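Local coordinates for uncharacterized protein (PDB 3H04) that is of unknown function but has an alpha/beta-hydrolase fold related to feruloyl esterases, so it is probably a serine hydrolase, at residues A[211-225]-A[237-250]. Numbering follows the deposited sequence.
Sequences PVFIAHCNGDYDVPV and HSTFERVNKNEHDF
His248 points the N-H of ND1 straight at Asp220, 2.7 Å from OD2 at an angle of 178°; the acceptor lies in the imidazole plane and uses its syn lone pair, with carboxylate and ring planes 58° apart. With CG anti to the backbone N (chi1 174°), His248 carries its ring over to this carboxylate. OD1 accepts from Asp222 N, an Asx turn, and from Val223 N, which completes an Asx motif from above the carboxylate plane; with ND1 and a water on OD2, the carboxylate's rotation is held. Asp222 lies over one face of the imidazole, its CB 3.7 Å from the ring centroid in a CH-pi contact. NE2 of His248 bonds Ser104 OG, on what looks like a nucleophile elbow, consistent with the Ser-His-Asp triad of an alpha/beta hydrolase. The loops that carry Asp220 and His248 follow neighbouring parallel strands, 212-217 and the edge strand 238-243, joined through helix 226-232 in a beta-alpha-beta crossover. On the face under that helix, Ile214 CG2 sits 3.7 Å from Phe240 CD1. On the opposite face, toward helix 256-273, Phe250 CZ presses on Ala215 CB at 3.5 Å, and Phe250 CB meets Cys217 SG at 3.7 Å.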
loop_
_atom_site.group_PDB
_atom_site.type_symbol
_atom_site.label_atom_id
_atom_site.label_comp_id
_atom_site.label_asym_id
_atom_site.label_seq_id
_atom_site.Cartn_x
_atom_site.Cartn_y
_atom_site.Cartn_z
ATOM N N PRO A 211 13.548 8.496 5.158
ATOM C CA PRO A 211 12.479 9.192 5.862
ATOM C C PRO A 211 11.080 8.726 5.523
ATOM O O PRO A 211 10.775 8.435 4.356
ATOM C CB PRO A 211 12.657 10.654 5.415
ATOM C CG PRO A 211 14.070 10.791 5.043
ATOM C CD PRO A 211 14.434 9.441 4.458
ATOM N N VAL A 212 10.213 8.719 6.530
ATOM C CA VAL A 212 8.850 8.245 6.374
ATOM C C VAL A 212 7.826 9.308 6.672
ATOM O O VAL A 212 7.831 9.908 7.780
ATOM C CB VAL A 212 8.532 7.070 7.273
ATOM C CG1 VAL A 212 7.141 6.542 6.888
ATOM C CG2 VAL A 212 9.648 5.921 7.144
ATOM N N PHE A 213 6.959 9.586 5.707
ATOM C CA PHE A 213 5.793 10.498 5.953
ATOM C C PHE A 213 4.606 9.633 6.357
ATOM O O PHE A 213 4.276 8.691 5.637
ATOM C CB PHE A 213 5.497 11.302 4.707
ATOM C CG PHE A 213 4.386 12.324 4.854
ATOM C CD1 PHE A 213 4.685 13.645 5.036
ATOM C CD2 PHE A 213 3.029 11.922 4.823
ATOM C CE1 PHE A 213 3.670 14.609 5.175
ATOM C CE2 PHE A 213 2.015 12.868 4.963
ATOM C CZ PHE A 213 2.341 14.216 5.153
ATOM N N ILE A 214 3.966 9.908 7.488
ATOM C CA ILE A 214 2.855 9.073 7.972
ATOM C C ILE A 214 1.628 9.946 8.076
ATOM O O ILE A 214 1.719 11.044 8.647
ATOM C CB ILE A 214 3.164 8.439 9.324
ATOM C CG1 ILE A 214 4.491 7.620 9.207
ATOM C CG2 ILE A 214 1.918 7.626 9.825
ATOM C CD1 ILE A 214 5.147 7.168 10.544
ATOM N N ALA A 215 0.478 9.471 7.537
ATOM C CA ALA A 215 -0.843 10.122 7.779
ATOM C C ALA A 215 -1.754 8.989 8.253
ATOM O O ALA A 215 -1.830 7.935 7.571
ATOM C CB ALA A 215 -1.405 10.806 6.516
ATOM N N HIS A 216 -2.390 9.164 9.390
ATOM C CA HIS A 216 -3.176 8.128 9.992
ATOM C C HIS A 216 -4.229 8.708 10.932
ATOM O O HIS A 216 -3.925 9.571 11.646
ATOM C CB HIS A 216 -2.242 7.181 10.725
ATOM C CG HIS A 216 -2.776 5.801 10.902
ATOM N ND1 HIS A 216 -1.974 4.694 10.905
ATOM C CD2 HIS A 216 -4.029 5.356 11.112
ATOM C CE1 HIS A 216 -2.709 3.626 11.099
ATOM N NE2 HIS A 216 -3.958 4.000 11.226
ATOM N N CYS A 217 -5.473 8.274 10.848
ATOM C CA CYS A 217 -6.527 8.747 11.741
ATOM C C CYS A 217 -6.410 8.100 13.096
ATOM O O CYS A 217 -6.247 6.860 13.191
ATOM C CB CYS A 217 -7.889 8.382 11.177
ATOM S SG CYS A 217 -8.239 9.301 9.651
ATOM N N ASN A 218 -6.544 8.890 14.160
ATOM C CA ASN A 218 -6.484 8.254 15.471
ATOM C C ASN A 218 -7.564 7.219 15.721
ATOM O O ASN A 218 -7.320 6.304 16.478
ATOM C CB ASN A 218 -6.449 9.262 16.643
ATOM C CG ASN A 218 -7.366 10.398 16.449
ATOM O OD1 ASN A 218 -8.435 10.272 15.829
ATOM N ND2 ASN A 218 -6.985 11.539 16.998
ATOM N N GLY A 219 -8.736 7.375 15.100
ATOM C CA GLY A 219 -9.874 6.484 15.330
ATOM C C GLY A 219 -10.023 5.467 14.192
ATOM O O GLY A 219 -11.110 4.933 13.974
ATOM N N ASP A 220 -8.919 5.164 13.503
ATOM C CA ASP A 220 -8.964 4.181 12.387
ATOM C C ASP A 220 -9.394 2.830 12.920
ATOM O O ASP A 220 -8.772 2.300 13.833
ATOM C CB ASP A 220 -7.595 4.054 11.778
ATOM C CG ASP A 220 -7.596 3.319 10.457
ATOM O OD1 ASP A 220 -8.412 2.397 10.252
ATOM O OD2 ASP A 220 -6.733 3.672 9.639
ATOM N N TYR A 221 -10.500 2.343 12.374
ATOM C CA TYR A 221 -11.127 1.064 12.755
ATOM C C TYR A 221 -10.551 -0.159 11.996
ATOM O O TYR A 221 -10.837 -1.296 12.364
ATOM C CB TYR A 221 -12.651 1.130 12.461
ATOM C CG TYR A 221 -12.955 1.579 11.028
ATOM C CD1 TYR A 221 -12.837 0.689 9.952
ATOM C CD2 TYR A 221 -13.306 2.892 10.747
ATOM C CE1 TYR A 221 -13.060 1.092 8.690
ATOM C CE2 TYR A 221 -13.530 3.313 9.459
ATOM C CZ TYR A 221 -13.416 2.402 8.432
ATOM O OH TYR A 221 -13.621 2.805 7.139
ATOM N N ASP A 222 -9.740 0.075 10.965
ATOM C CA ASP A 222 -9.224 -0.986 10.086
ATOM C C ASP A 222 -7.746 -1.348 10.401
ATOM O O ASP A 222 -7.394 -2.534 10.585
ATOM C CB ASP A 222 -9.363 -0.520 8.630
ATOM C CG ASP A 222 -8.883 -1.593 7.610
ATOM O OD1 ASP A 222 -9.700 -2.343 7.060
ATOM O OD2 ASP A 222 -7.670 -1.672 7.354
ATOM N N VAL A 223 -6.906 -0.311 10.516
ATOM C CA VAL A 223 -5.510 -0.423 10.882
ATOM C C VAL A 223 -5.331 0.475 12.114
ATOM O O VAL A 223 -5.441 1.666 12.011
ATOM C CB VAL A 223 -4.547 0.128 9.815
ATOM C CG1 VAL A 223 -3.099 0.054 10.326
ATOM C CG2 VAL A 223 -4.692 -0.620 8.531
ATOM N N PRO A 224 -5.103 -0.098 13.261
ATOM C CA PRO A 224 -4.970 0.764 14.426
ATOM C C PRO A 224 -3.842 1.830 14.280
ATOM O O PRO A 224 -2.783 1.538 13.740
ATOM C CB PRO A 224 -4.577 -0.213 15.533
ATOM C CG PRO A 224 -4.954 -1.492 15.086
ATOM C CD PRO A 224 -4.885 -1.517 13.590
ATOM N N VAL A 225 -4.072 3.043 14.787
ATOM C CA VAL A 225 -3.046 4.097 14.743
ATOM C C VAL A 225 -1.747 3.685 15.467
ATOM O O VAL A 225 -0.668 4.156 15.146
ATOM C CB VAL A 225 -3.608 5.452 15.321
ATOM C CG1 VAL A 225 -3.839 5.346 16.833
ATOM C CG2 VAL A 225 -2.655 6.589 14.952
ATOM N N HIS A 237 13.758 9.446 10.773
ATOM C CA HIS A 237 13.164 10.660 10.246
ATOM C C HIS A 237 11.720 10.373 9.924
ATOM O O HIS A 237 11.447 9.473 9.078
ATOM C CB HIS A 237 13.886 11.093 8.959
ATOM C CG HIS A 237 15.367 11.214 9.113
ATOM N ND1 HIS A 237 16.245 10.261 8.631
ATOM C CD2 HIS A 237 16.116 12.143 9.714
ATOM C CE1 HIS A 237 17.481 10.615 8.930
ATOM N NE2 HIS A 237 17.432 11.756 9.589
ATOM N N SER A 238 10.814 11.091 10.608
ATOM C CA SER A 238 9.381 10.947 10.355
ATOM C C SER A 238 8.674 12.271 10.395
ATOM O O SER A 238 9.122 13.224 10.999
ATOM C CB SER A 238 8.680 9.925 11.306
ATOM O OG SER A 238 8.669 10.323 12.682
ATOM N N THR A 239 7.559 12.326 9.693
ATOM C CA THR A 239 6.638 13.448 9.728
ATOM C C THR A 239 5.301 12.738 9.880
ATOM O O THR A 239 5.042 11.757 9.147
ATOM C CB THR A 239 6.667 14.265 8.391
ATOM O OG1 THR A 239 7.966 14.855 8.220
ATOM C CG2 THR A 239 5.614 15.391 8.351
ATOM N N PHE A 240 4.488 13.217 10.807
ATOM C CA PHE A 240 3.281 12.510 11.218
ATOM C C PHE A 240 2.093 13.503 11.212
ATOM O O PHE A 240 2.081 14.521 11.952
ATOM C CB PHE A 240 3.496 11.933 12.595
ATOM C CG PHE A 240 2.435 10.966 13.072
ATOM C CD1 PHE A 240 1.498 10.371 12.218
ATOM C CD2 PHE A 240 2.410 10.631 14.432
ATOM C CE1 PHE A 240 0.517 9.462 12.734
ATOM C CE2 PHE A 240 1.482 9.706 14.944
ATOM C CZ PHE A 240 0.518 9.125 14.072
ATOM N N GLU A 241 1.121 13.179 10.379
ATOM C CA GLU A 241 -0.211 13.760 10.465
ATOM C C GLU A 241 -1.167 12.777 11.093
ATOM O O GLU A 241 -1.564 11.737 10.492
ATOM C CB GLU A 241 -0.696 14.149 9.077
ATOM C CG GLU A 241 0.120 15.277 8.471
ATOM C CD GLU A 241 -0.200 16.579 9.139
ATOM O OE1 GLU A 241 -1.404 16.957 9.148
ATOM O OE2 GLU A 241 0.733 17.242 9.640
ATOM N N ARG A 242 -1.568 13.143 12.292
ATOM C CA ARG A 242 -2.385 12.319 13.155
ATOM C C ARG A 242 -3.768 12.962 13.055
ATOM O O ARG A 242 -4.069 13.959 13.711
ATOM C CB ARG A 242 -1.789 12.354 14.569
ATOM C CG ARG A 242 -2.173 11.233 15.437
ATOM C CD ARG A 242 -1.793 11.448 16.933
ATOM N NE ARG A 242 -2.563 10.429 17.604
ATOM C CZ ARG A 242 -2.149 9.201 17.837
ATOM N NH1 ARG A 242 -0.867 8.873 17.696
ATOM N NH2 ARG A 242 -2.999 8.350 18.374
ATOM N N VAL A 243 -4.596 12.409 12.191
ATOM C CA VAL A 243 -5.878 13.000 11.835
ATOM C C VAL A 243 -6.935 12.591 12.856
ATOM O O VAL A 243 -7.066 11.414 13.180
ATOM C CB VAL A 243 -6.268 12.582 10.416
ATOM C CG1 VAL A 243 -7.678 13.117 10.022
ATOM C CG2 VAL A 243 -5.195 13.057 9.443
ATOM N N ASN A 244 -7.655 13.585 13.390
ATOM C CA ASN A 244 -8.619 13.376 14.465
ATOM C C ASN A 244 -9.985 13.010 13.884
ATOM O O ASN A 244 -10.946 13.770 13.958
ATOM C CB ASN A 244 -8.690 14.607 15.385
ATOM C CG ASN A 244 -9.587 14.382 16.605
ATOM O OD1 ASN A 244 -9.560 13.308 17.251
ATOM N ND2 ASN A 244 -10.387 15.390 16.925
ATOM N N LYS A 245 -10.060 11.818 13.312
ATOM C CA LYS A 245 -11.300 11.307 12.741
ATOM C C LYS A 245 -11.370 9.836 13.034
ATOM O O LYS A 245 -10.337 9.178 13.234
ATOM C CB LYS A 245 -11.319 11.496 11.221
ATOM C CG LYS A 245 -11.306 12.939 10.763
ATOM C CD LYS A 245 -11.235 13.032 9.243
ATOM C CE LYS A 245 -11.454 14.472 8.784
ATOM N NZ LYS A 245 -11.431 14.569 7.300
ATOM N N ASN A 246 -12.583 9.300 12.984
ATOM C CA ASN A 246 -12.810 7.886 13.167
ATOM C C ASN A 246 -12.970 7.287 11.790
ATOM O O ASN A 246 -14.014 6.773 11.468
ATOM C CB ASN A 246 -14.038 7.626 14.033
ATOM C CG ASN A 246 -13.838 8.103 15.450
ATOM O OD1 ASN A 246 -12.722 8.095 15.947
ATOM N ND2 ASN A 246 -14.904 8.555 16.096
ATOM N N GLU A 247 -11.928 7.407 10.972
ATOM C CA GLU A 247 -11.960 6.956 9.580
ATOM C C GLU A 247 -10.696 6.176 9.282
ATOM O O GLU A 247 -9.756 6.172 10.099
ATOM C CB GLU A 247 -12.032 8.168 8.658
ATOM C CG GLU A 247 -13.351 8.938 8.718
ATOM C CD GLU A 247 -13.354 10.153 7.802
ATOM O OE1 GLU A 247 -12.582 10.161 6.834
ATOM O OE2 GLU A 247 -14.126 11.103 8.034
ATOM N N HIS A 248 -10.673 5.481 8.140
ATOM C CA HIS A 248 -9.461 4.758 7.706
ATOM C C HIS A 248 -8.921 5.599 6.558
ATOM O O HIS A 248 -7.981 6.391 6.757
ATOM C CB HIS A 248 -9.802 3.285 7.320
ATOM C CG HIS A 248 -8.654 2.499 6.726
ATOM N ND1 HIS A 248 -7.406 2.409 7.324
ATOM C CD2 HIS A 248 -8.555 1.815 5.553
ATOM C CE1 HIS A 248 -6.619 1.641 6.581
ATOM N NE2 HIS A 248 -7.290 1.284 5.496
ATOM N N ASP A 249 -9.576 5.517 5.402
ATOM C CA ASP A 249 -9.166 6.280 4.208
ATOM C C ASP A 249 -9.755 7.702 4.222
ATOM O O ASP A 249 -10.760 8.043 3.558
ATOM C CB ASP A 249 -9.415 5.481 2.907
ATOM C CG ASP A 249 -10.855 4.971 2.777
ATOM O OD1 ASP A 249 -11.484 4.684 3.833
ATOM O OD2 ASP A 249 -11.362 4.914 1.623
ATOM N N PHE A 250 -9.102 8.539 5.018
ATOM C CA PHE A 250 -9.559 9.915 5.238
ATOM C C PHE A 250 -9.585 10.733 3.935
ATOM O O PHE A 250 -10.267 11.755 3.871
ATOM C CB PHE A 250 -8.634 10.647 6.246
ATOM C CG PHE A 250 -7.193 10.770 5.783
ATOM C CD1 PHE A 250 -6.786 11.826 4.943
ATOM C CD2 PHE A 250 -6.240 9.859 6.188
ATOM C CE1 PHE A 250 -5.478 11.920 4.499
ATOM C CE2 PHE A 250 -4.916 9.953 5.739
ATOM C CZ PHE A 250 -4.534 10.968 4.894
HETATM O O HOH W 1 -6.359 6.354 8.951
HETATM O O HOH W 2 -13.039 5.298 6.587
#